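Long-range contact in putative NADPH-dependent oxidoreductase (Desulfitobacterium hafniense DCB-2, PDB 3DB2), which is probably a two-domain NADPH-dependent dehydrogenase of the GFO/IDH/MocA type, its substrate not established: residues Ile93-Pro98 and Phe120-Ser125. Numbering follows the deposited sequence.
Sequences IYVEKP and FLCGHS
Three backbone hydrogen bonds join strands 93-96 and 120-123 in parallel register: L121 N to I93 O, V95 N to L121 O (3.0 Å, 170° at the hydrogen) and G123 N to V95 O, each running nearly along its C=O axis. On one sheet face, F120, with CG anti to its backbone N, meets I93 CG2 through CD1 (3.6 Å) and V95 CG1 through CE1 and CZ; helix 79-88 packs on I93 and V95. On the other, the phenol end of Y94 reaches G123, its OH 3.5 Å from G123 CA and CE2 also close, in space that a side chain at G123 would invade, while L121 CD2 touches the ring edge. The Y94 hydroxyl is hydrogen-bonded to E306; a leucine here lacks that hydroxyl and would probably loosen the packing against helix 302-316 and G123. At its strand end, E96 bends at chi2 so that OE1 accepts K97 N (2.7 Å), while OE2 is hydrogen-bonded to W16. Beyond the strands, H124 ND1 donates to C122 O, helping fix the imidazole, and K97 CB sits over the ring face, 3.9 Å from the H124 centroid, as a CH-pi contact. A cis peptide bond joins K97 to P98. With helix 103-116 as the right-handed crossover, the pair forms the last beta-alpha-beta unit of the Rossmann sheet.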
ATOM      1  N   ILE C  93      -7.264  -2.194  35.585  1.00 13.87           N
ATOM      2  CA  ILE C  93      -8.110  -2.242  34.423  1.00 13.95           C
ATOM      3  C   ILE C  93      -7.414  -2.904  33.236  1.00 21.31           C
ATOM      4  O   ILE C  93      -6.346  -2.453  32.824  1.00 17.44           O
ATOM      5  CB  ILE C  93      -8.520  -0.825  33.978  1.00 19.13           C
ATOM      6  CG1 ILE C  93      -9.236   0.040  35.026  1.00 20.03           C
ATOM      7  CG2 ILE C  93      -9.336  -0.916  32.701  1.00 16.47           C
ATOM      8  CD1 ILE C  93     -10.609  -0.478  35.410  1.00 17.52           C
ATOM      9  N   TYR C  94      -8.033  -3.937  32.701  1.00 16.59           N
ATOM     10  CA  TYR C  94      -7.805  -4.412  31.335  1.00 19.58           C
ATOM     11  C   TYR C  94      -9.082  -4.031  30.564  1.00 21.12           C
ATOM     12  O   TYR C  94     -10.205  -4.372  30.938  1.00 19.26           O
ATOM     13  CB  TYR C  94      -7.398  -5.892  31.268  1.00 17.05           C
ATOM     14  CG  TYR C  94      -7.241  -6.334  29.825  1.00 17.89           C
ATOM     15  CD1 TYR C  94      -8.315  -6.819  29.082  1.00 19.30           C
ATOM     16  CD2 TYR C  94      -6.012  -6.253  29.196  1.00 20.45           C
ATOM     17  CE1 TYR C  94      -8.215  -7.216  27.780  1.00 21.92           C
ATOM     18  CE2 TYR C  94      -5.877  -6.651  27.871  1.00 26.06           C
ATOM     19  CZ  TYR C  94      -6.970  -7.130  27.188  1.00 20.46           C
ATOM     20  OH  TYR C  94      -6.887  -7.531  25.875  1.00 28.90           O
ATOM     21  N   VAL C  95      -8.900  -3.347  29.437  1.00 16.14           N
ATOM     22  CA  VAL C  95      -9.990  -3.079  28.518  1.00 13.96           C
ATOM     23  C   VAL C  95      -9.552  -3.463  27.091  1.00 19.43           C
ATOM     24  O   VAL C  95      -8.403  -3.299  26.672  1.00 16.05           O
ATOM     25  CB  VAL C  95     -10.531  -1.649  28.596  1.00 14.62           C
ATOM     26  CG1 VAL C  95      -9.562  -0.606  28.101  1.00 15.55           C
ATOM     27  CG2 VAL C  95     -11.847  -1.517  27.820  1.00 17.34           C
ATOM     28  N   GLU C  96     -10.497  -4.037  26.345  1.00 17.53           N
ATOM     29  CA  GLU C  96     -10.213  -4.433  24.980  1.00 16.89           C
ATOM     30  C   GLU C  96     -10.046  -3.170  24.139  1.00 19.28           C
ATOM     31  O   GLU C  96     -10.512  -2.078  24.454  1.00 20.82           O
ATOM     32  CB  GLU C  96     -11.321  -5.225  24.306  1.00 25.22           C
ATOM     33  CG  GLU C  96     -10.981  -6.696  24.179  1.00 31.33           C
ATOM     34  CD  GLU C  96      -9.684  -6.909  23.418  1.00 37.57           C
ATOM     35  OE1 GLU C  96      -9.197  -6.036  22.669  1.00 36.14           O
ATOM     36  OE2 GLU C  96      -9.138  -8.016  23.613  1.00 39.68           O
ATOM     37  N   LYS C  97      -9.368  -3.347  23.010  1.00 23.69           N
ATOM     38  CA  LYS C  97      -9.132  -2.269  22.100  1.00 15.70           C
ATOM     39  C   LYS C  97     -10.385  -1.722  21.352  1.00 20.41           C
ATOM     40  O   LYS C  97     -11.243  -2.664  21.208  1.00 20.91           O
ATOM     41  CB  LYS C  97      -8.116  -2.526  20.991  1.00 18.95           C
ATOM     42  CG  LYS C  97      -8.073  -3.918  20.444  1.00 21.03           C
ATOM     43  CD  LYS C  97      -9.355  -4.440  19.833  1.00 31.45           C
ATOM     44  CE  LYS C  97      -9.651  -3.743  18.509  1.00 39.55           C
ATOM     45  NZ  LYS C  97     -10.299  -4.753  17.603  1.00 48.06           N
ATOM     46  N   PRO C  98     -10.716  -0.539  20.808  1.00 18.09           N
ATOM     47  CA  PRO C  98     -10.238   0.908  20.772  1.00 20.15           C
ATOM     48  C   PRO C  98     -10.512   1.151  22.266  1.00 17.89           C
ATOM     49  O   PRO C  98     -11.482   0.536  22.741  1.00 17.38           O
ATOM     50  CB  PRO C  98     -11.046   1.637  19.779  1.00 23.32           C
ATOM     51  CG  PRO C  98     -12.320   0.863  19.739  1.00 25.77           C
ATOM     52  CD  PRO C  98     -11.958  -0.567  19.986  1.00 22.66           C
ATOM     53  N   PHE C 120      -3.490   0.188  34.130  1.00 19.33           N
ATOM     54  CA  PHE C 120      -4.372   0.197  32.967  1.00 19.03           C
ATOM     55  C   PHE C 120      -3.644  -0.387  31.765  1.00 17.32           C
ATOM     56  O   PHE C 120      -2.536   0.110  31.520  1.00 15.95           O
ATOM     57  CB  PHE C 120      -4.826   1.619  32.708  1.00 16.49           C
ATOM     58  CG  PHE C 120      -5.624   1.784  31.424  1.00 19.61           C
ATOM     59  CD1 PHE C 120      -6.999   1.590  31.468  1.00 16.64           C
ATOM     60  CD2 PHE C 120      -5.037   2.120  30.212  1.00 20.58           C
ATOM     61  CE1 PHE C 120      -7.737   1.693  30.314  1.00 19.11           C
ATOM     62  CE2 PHE C 120      -5.778   2.222  29.052  1.00 17.86           C
ATOM     63  CZ  PHE C 120      -7.135   2.019  29.120  1.00 18.18           C
ATOM     64  N   LEU C 121      -4.295  -1.294  31.063  1.00 16.69           N
ATOM     65  CA  LEU C 121      -3.870  -1.747  29.729  1.00 13.72           C
ATOM     66  C   LEU C 121      -5.085  -1.711  28.811  1.00 19.24           C
ATOM     67  O   LEU C 121      -6.175  -2.211  29.113  1.00 16.50           O
ATOM     68  CB  LEU C 121      -3.172  -3.100  29.772  1.00 17.86           C
ATOM     69  CG  LEU C 121      -2.653  -3.703  28.467  1.00 16.80           C
ATOM     70  CD1 LEU C 121      -1.520  -2.870  27.889  1.00 14.75           C
ATOM     71  CD2 LEU C 121      -2.175  -5.143  28.658  1.00 18.87           C
ATOM     72  N   CYS C 122      -4.913  -1.100  27.635  1.00 16.19           N
ATOM     73  CA  CYS C 122      -5.898  -1.220  26.557  1.00 13.12           C
ATOM     74  C   CYS C 122      -5.330  -2.230  25.568  1.00 18.56           C
ATOM     75  O   CYS C 122      -4.316  -1.972  24.929  1.00 18.24           O
ATOM     76  CB  CYS C 122      -6.189   0.127  25.908  1.00 17.87           C
ATOM     77  SG  CYS C 122      -7.390  -0.026  24.572  1.00 22.46           S
ATOM     78  N   GLY C 123      -5.879  -3.415  25.442  1.00 17.39           N
ATOM     79  CA  GLY C 123      -5.349  -4.541  24.765  1.00 15.30           C
ATOM     80  C   GLY C 123      -5.374  -4.482  23.257  1.00 17.84           C
ATOM     81  O   GLY C 123      -6.319  -4.924  22.635  1.00 31.62           O
ATOM     82  N   HIS C 124      -4.284  -3.994  22.665  1.00 17.56           N
ATOM     83  CA  HIS C 124      -3.902  -4.161  21.266  1.00 13.58           C
ATOM     84  C   HIS C 124      -2.852  -5.271  21.189  1.00 15.39           C
ATOM     85  O   HIS C 124      -1.672  -5.019  21.406  1.00 19.57           O
ATOM     86  CB  HIS C 124      -3.324  -2.872  20.702  1.00 17.16           C
ATOM     87  CG  HIS C 124      -4.112  -1.641  20.966  1.00 17.50           C
ATOM     88  ND1 HIS C 124      -4.308  -1.085  22.202  1.00 17.54           N
ATOM     89  CD2 HIS C 124      -4.756  -0.844  20.094  1.00 18.45           C
ATOM     90  CE1 HIS C 124      -5.039  -0.004  22.093  1.00 22.06           C
ATOM     91  NE2 HIS C 124      -5.323   0.170  20.819  1.00 17.47           N
ATOM     92  N   SER C 125      -3.240  -6.520  20.932  1.00 16.21           N
ATOM     93  CA  SER C 125      -2.305  -7.611  21.220  1.00 16.29           C
ATOM     94  C   SER C 125      -1.436  -7.986  20.042  1.00 13.69           C
ATOM     95  O   SER C 125      -0.523  -8.769  20.235  1.00 16.17           O
ATOM     96  CB  SER C 125      -3.079  -8.865  21.690  1.00 14.73           C
ATOM     97  OG  SER C 125      -3.797  -9.437  20.600  1.00 19.22           O
TER